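Local coordinates for protein amidohydrolase (Thermotoga maritima, PDB 3OOQ) that probably hydrolyses amide bonds as a member of the amidohydrolase family, perhaps with allantoinase activity, although its true substrate remains uncertain, at residues M152-N157 against I233-R238; G174-I179 against I237-E242. All coordinates share one frame; numbering follows the deposited sequence.

Contact 1 (M152-N157 against I233-R238)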
loop_
_atom_site.group_PDB
_atom_site.type_symbol
_atom_site.label_atom_id
_atom_site.label_comp_id
_atom_site.label_asym_id
_atom_site.label_seq_id
_atom_site.Cartn_x
_atom_site.Cartn_y
_atom_site.Cartn_z
HETATM N N MSE F 152 -13.863 1.142 -29.798
HETATM C CA MSE F 152 -12.425 1.178 -29.545
HETATM C C MSE F 152 -12.074 2.601 -29.169
HETATM O O MSE F 152 -12.854 3.507 -29.441
HETATM C CB MSE F 152 -11.628 0.745 -30.784
HETATM C CG MSE F 152 -11.949 -0.669 -31.201
HETATM SE SE MSE F 152 -11.103 -1.202 -32.867
HETATM C CE MSE F 152 -12.529 -2.357 -33.542
ATOM N N ALA F 153 -10.916 2.792 -28.534
ATOM C CA ALA F 153 -10.526 4.119 -28.035
ATOM C C ALA F 153 -9.046 4.384 -28.151
ATOM O O ALA F 153 -8.242 3.497 -27.886
ATOM C CB ALA F 153 -10.966 4.304 -26.583
ATOM N N PHE F 154 -8.731 5.632 -28.513
ATOM C CA PHE F 154 -7.384 6.147 -28.728
ATOM C C PHE F 154 -7.237 7.383 -27.882
ATOM O O PHE F 154 -8.219 7.853 -27.303
ATOM C CB PHE F 154 -7.210 6.539 -30.215
ATOM C CG PHE F 154 -7.254 5.366 -31.136
ATOM C CD1 PHE F 154 -8.477 4.821 -31.544
ATOM C CD2 PHE F 154 -6.088 4.738 -31.516
ATOM C CE1 PHE F 154 -8.519 3.693 -32.364
ATOM C CE2 PHE F 154 -6.122 3.608 -32.333
ATOM C CZ PHE F 154 -7.337 3.093 -32.761
ATOM N N GLY F 155 -6.015 7.902 -27.796
ATOM C CA GLY F 155 -5.766 9.173 -27.124
ATOM C C GLY F 155 -5.610 9.016 -25.618
ATOM O O GLY F 155 -5.167 7.971 -25.138
ATOM N N GLU F 156 -5.954 10.066 -24.876
ATOM C CA GLU F 156 -5.605 10.168 -23.446
ATOM C C GLU F 156 -6.289 9.141 -22.561
ATOM O O GLU F 156 -5.654 8.605 -21.649
ATOM C CB GLU F 156 -5.900 11.576 -22.896
ATOM C CG GLU F 156 -5.042 12.701 -23.509
ATOM C CD GLU F 156 -5.403 14.080 -22.967
ATOM O OE1 GLU F 156 -5.840 14.173 -21.803
ATOM O OE2 GLU F 156 -5.239 15.083 -23.693
ATOM N N ASN F 157 -7.569 8.854 -22.832
ATOM C CA ASN F 157 -8.374 8.023 -21.921
ATOM C C ASN F 157 -7.796 6.620 -21.699
ATOM O O ASN F 157 -7.488 6.272 -20.564
ATOM C CB ASN F 157 -9.882 7.995 -22.317
ATOM C CG ASN F 157 -10.562 9.353 -22.167
ATOM O OD1 ASN F 157 -9.968 10.300 -21.671
ATOM N ND2 ASN F 157 -11.817 9.453 -22.621
ATOM N N ILE F 233 -6.974 10.162 -34.699
ATOM C CA ILE F 233 -7.936 9.869 -35.779
ATOM C C ILE F 233 -7.241 9.164 -36.943
ATOM O O ILE F 233 -7.721 8.161 -37.453
ATOM C CB ILE F 233 -8.660 11.154 -36.289
ATOM C CG1 ILE F 233 -9.422 11.868 -35.159
ATOM C CG2 ILE F 233 -9.628 10.816 -37.419
ATOM C CD1 ILE F 233 -9.716 13.374 -35.457
ATOM N N LEU F 234 -6.083 9.665 -37.338
ATOM C CA LEU F 234 -5.336 9.090 -38.469
ATOM C C LEU F 234 -4.794 7.701 -38.123
ATOM O O LEU F 234 -4.782 6.829 -38.967
ATOM C CB LEU F 234 -4.201 10.017 -38.908
ATOM C CG LEU F 234 -4.651 11.355 -39.502
ATOM C CD1 LEU F 234 -3.492 12.352 -39.463
ATOM C CD2 LEU F 234 -5.158 11.180 -40.938
ATOM N N THR F 235 -4.383 7.507 -36.872
ATOM C CA THR F 235 -3.941 6.181 -36.402
ATOM C C THR F 235 -5.099 5.187 -36.483
ATOM O O THR F 235 -4.934 4.065 -36.947
ATOM C CB THR F 235 -3.414 6.249 -34.932
ATOM O OG1 THR F 235 -2.242 7.051 -34.894
ATOM C CG2 THR F 235 -3.052 4.857 -34.388
ATOM N N ALA F 236 -6.274 5.603 -36.011
ATOM C CA ALA F 236 -7.464 4.765 -36.109
ATOM C C ALA F 236 -7.708 4.332 -37.569
ATOM O O ALA F 236 -7.952 3.149 -37.853
ATOM C CB ALA F 236 -8.664 5.510 -35.551
ATOM N N ILE F 237 -7.594 5.279 -38.499
ATOM C CA ILE F 237 -7.755 4.973 -39.942
ATOM C C ILE F 237 -6.649 4.009 -40.441
ATOM O O ILE F 237 -6.938 3.036 -41.168
ATOM C CB ILE F 237 -7.814 6.280 -40.797
ATOM C CG1 ILE F 237 -9.033 7.127 -40.393
ATOM C CG2 ILE F 237 -7.884 5.979 -42.320
ATOM C CD1 ILE F 237 -8.913 8.589 -40.818
ATOM N N ARG F 238 -5.400 4.252 -40.031
ATOM C CA ARG F 238 -4.291 3.385 -40.453
ATOM C C ARG F 238 -4.546 1.948 -40.055
ATOM O O ARG F 238 -4.322 1.030 -40.842
ATOM C CB ARG F 238 -2.947 3.829 -39.878
ATOM C CG ARG F 238 -2.267 4.905 -40.666
ATOM C CD ARG F 238 -0.759 5.009 -40.324
ATOM N NE ARG F 238 -0.447 5.075 -38.888
ATOM C CZ ARG F 238 -0.640 6.129 -38.102
ATOM N NH1 ARG F 238 -1.179 7.255 -38.577
ATOM N NH2 ARG F 238 -0.291 6.057 -36.815
#
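In the TIM-barrel-type domain of this amidohydrolase, Phe154, just past the end of strand 143-153, packs against Thr235 and Ala236 of helix 230-243. That helix runs between the parallel strands 223-227 and 247-249 in a beta-alpha-beta crossover, and strand 223-227 also pairs with strand 143-153. The phenyl ring meets the helix with one of its faces. Ala236 CB stands over that face 4.1 Å from the ring centroid and 26° off the normal, a CH-pi contact, and comes within 3.7 Å of Phe154 CE1. A small residue suits this place because the ring then lies close to the helix backbone, with Phe154 CZ 3.7 Å from Ala236 CA. Thr235 approaches obliquely, its CG2 lying 3.9 Å from Phe154 CE2. With CG2 anti to the backbone N (OG1 chi1 -65°), the methyl is offered to the ring, while OG1 bonds to Asp231 O one helical turn earlier and takes a weak second bond from Arg238 NH2. Exchanging Phe154 for an alanine would probably open a gap between strand end and helix and strip the Ala236 methyl of its aromatic partner. No hydrogen bond crosses between 152-157 and 233-238, so their contact is made by carbon surfaces and depends on shape, while threonine's hydroxyl is satisfied within its own helix.

Contact 2 (G174-I179 against I237-E242)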
loop_
_atom_site.group_PDB
_atom_site.type_symbol
_atom_site.label_atom_id
_atom_site.label_comp_id
_atom_site.label_asym_id
_atom_site.label_seq_id
_atom_site.Cartn_x
_atom_site.Cartn_y
_atom_site.Cartn_z
ATOM N N GLY F 174 1.547 2.221 -27.271
ATOM C CA GLY F 174 1.008 1.023 -26.639
ATOM C C GLY F 174 -0.453 0.764 -26.961
ATOM O O GLY F 174 -0.825 -0.377 -27.178
ATOM N N THR F 175 -1.282 1.808 -26.972
ATOM C CA THR F 175 -2.717 1.662 -27.335
ATOM C C THR F 175 -2.908 1.060 -28.741
ATOM O O THR F 175 -3.676 0.121 -28.934
ATOM C CB THR F 175 -3.418 3.016 -27.253
ATOM O OG1 THR F 175 -3.288 3.510 -25.921
ATOM C CG2 THR F 175 -4.918 2.928 -27.639
ATOM N N ALA F 176 -2.199 1.623 -29.713
ATOM C CA ALA F 176 -2.169 1.091 -31.064
ATOM C C ALA F 176 -1.611 -0.343 -31.096
ATOM O O ALA F 176 -2.138 -1.205 -31.803
ATOM C CB ALA F 176 -1.327 2.028 -31.979
ATOM N N GLY F 177 -0.531 -0.592 -30.361
ATOM C CA GLY F 177 -0.006 -1.950 -30.271
ATOM C C GLY F 177 -1.029 -2.962 -29.761
ATOM O O GLY F 177 -1.125 -4.076 -30.289
ATOM N N VAL F 178 -1.789 -2.577 -28.739
ATOM C CA VAL F 178 -2.808 -3.465 -28.149
ATOM C C VAL F 178 -3.891 -3.823 -29.187
ATOM O O VAL F 178 -4.294 -4.978 -29.307
ATOM C CB VAL F 178 -3.433 -2.824 -26.881
ATOM C CG1 VAL F 178 -4.715 -3.543 -26.454
ATOM C CG2 VAL F 178 -2.422 -2.832 -25.732
ATOM N N ILE F 179 -4.358 -2.824 -29.928
ATOM C CA ILE F 179 -5.375 -3.050 -30.943
ATOM C C ILE F 179 -4.808 -3.889 -32.110
ATOM O O ILE F 179 -5.437 -4.852 -32.557
ATOM C CB ILE F 179 -5.977 -1.709 -31.412
ATOM C CG1 ILE F 179 -6.721 -1.055 -30.223
ATOM C CG2 ILE F 179 -6.934 -1.912 -32.627
ATOM C CD1 ILE F 179 -7.003 0.428 -30.378
ATOM N N ILE F 237 -7.594 5.279 -38.499
ATOM C CA ILE F 237 -7.755 4.973 -39.942
ATOM C C ILE F 237 -6.649 4.009 -40.441
ATOM O O ILE F 237 -6.938 3.036 -41.168
ATOM C CB ILE F 237 -7.814 6.280 -40.797
ATOM C CG1 ILE F 237 -9.033 7.127 -40.393
ATOM C CG2 ILE F 237 -7.884 5.979 -42.320
ATOM C CD1 ILE F 237 -8.913 8.589 -40.818
ATOM N N ARG F 238 -5.400 4.252 -40.031
ATOM C CA ARG F 238 -4.291 3.385 -40.453
ATOM C C ARG F 238 -4.546 1.948 -40.055
ATOM O O ARG F 238 -4.322 1.030 -40.842
ATOM C CB ARG F 238 -2.947 3.829 -39.878
ATOM C CG ARG F 238 -2.267 4.905 -40.666
ATOM C CD ARG F 238 -0.759 5.009 -40.324
ATOM N NE ARG F 238 -0.447 5.075 -38.888
ATOM C CZ ARG F 238 -0.640 6.129 -38.102
ATOM N NH1 ARG F 238 -1.179 7.255 -38.577
ATOM N NH2 ARG F 238 -0.291 6.057 -36.815
ATOM N N ILE F 239 -5.027 1.759 -38.836
ATOM C CA ILE F 239 -5.312 0.407 -38.368
ATOM C C ILE F 239 -6.489 -0.221 -39.125
ATOM O O ILE F 239 -6.432 -1.387 -39.503
ATOM C CB ILE F 239 -5.518 0.375 -36.842
ATOM C CG1 ILE F 239 -4.144 0.599 -36.162
ATOM C CG2 ILE F 239 -6.146 -0.956 -36.417
ATOM C CD1 ILE F 239 -4.212 1.005 -34.715
ATOM N N ALA F 240 -7.551 0.552 -39.322
ATOM C CA ALA F 240 -8.715 0.075 -40.066
ATOM C C ALA F 240 -8.296 -0.400 -41.456
ATOM O O ALA F 240 -8.726 -1.461 -41.913
ATOM C CB ALA F 240 -9.773 1.160 -40.167
ATOM N N GLU F 241 -7.433 0.371 -42.110
ATOM C CA GLU F 241 -6.972 0.017 -43.445
ATOM C C GLU F 241 -6.001 -1.168 -43.412
ATOM O O GLU F 241 -6.015 -2.015 -44.299
ATOM C CB GLU F 241 -6.329 1.228 -44.129
ATOM C CG GLU F 241 -7.350 2.301 -44.541
ATOM C CD GLU F 241 -6.701 3.619 -44.927
ATOM O OE1 GLU F 241 -5.466 3.762 -44.770
ATOM O OE2 GLU F 241 -7.423 4.544 -45.349
ATOM N N GLU F 242 -5.160 -1.228 -42.385
ATOM C CA GLU F 242 -4.223 -2.324 -42.263
ATOM C C GLU F 242 -4.971 -3.663 -42.254
ATOM O O GLU F 242 -4.541 -4.619 -42.889
ATOM C CB GLU F 242 -3.361 -2.161 -41.005
ATOM C CG GLU F 242 -2.482 -3.379 -40.672
ATOM C CD GLU F 242 -1.467 -3.094 -39.559
ATOM O OE1 GLU F 242 -1.298 -1.901 -39.210
ATOM O OE2 GLU F 242 -0.833 -4.054 -39.071
#
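Ile239 on helix 230-243 meets both Ala176 and Ile179 on helix 172-198, making a small apolar patch where the two helices lie side by side. Its two branches divide the work. The longer one starts with CG1 beside the backbone N (chi1 -72°) and is then extended (chi2 162°), which carries CD1 out to 4.1 Å from Ala176 CB. The shorter branch, CG2, is anti to the backbone N and meets CG2 of Ile179, methyl to methyl, at 4.0 Å. Ile179 has nearly the same torsions, yet the two isoleucine side chains cross at about a right angle, so they touch through these single methyls and do not run alongside each other. The CD1 end of Ile179 is turned instead toward Phe154. Ala176 and Ile179, three residues apart, fall on the same face of their helix. The residue types fit this spacing: Ala176 and Ile239 have CA atoms 8.0 Å apart, and the short methyl of one is met by the long branch of the other. Beta-branched isoleucine, for its part, can serve two neighbours at once. A salt bridge between Glu242 and Arg180 also links the two helices. On other sides of helix 230-243, Arg238 forms a salt bridge with Asp95 of the second subunit, which also packs on Ala176, while Ile237 and Ala240 rest on Leu247 of strand 247-249. Helix 230-243 thus lies between that strand and helix 172-198.

How the contacts relate
Both contacts are buried and apolar, and both use helix 230-243, sharing Ile237 and Arg238. Contact 1 ties this helix to the end of a strand through an aromatic face; contact 2, somewhat farther from the centre of the chain, ties it to helix 172-198 through aliphatic branches alone. Their centres are about 8 Å apart and they merge into one packed layer: Phe154 CZ lies 3.6 Å from Ile179 CD1, and Thr235 CG2 is 4.1 Å from Ala176 CB. Phe154 thus touches both helices. Charge appears at the margin of each, where Arg238 reaches the second subunit.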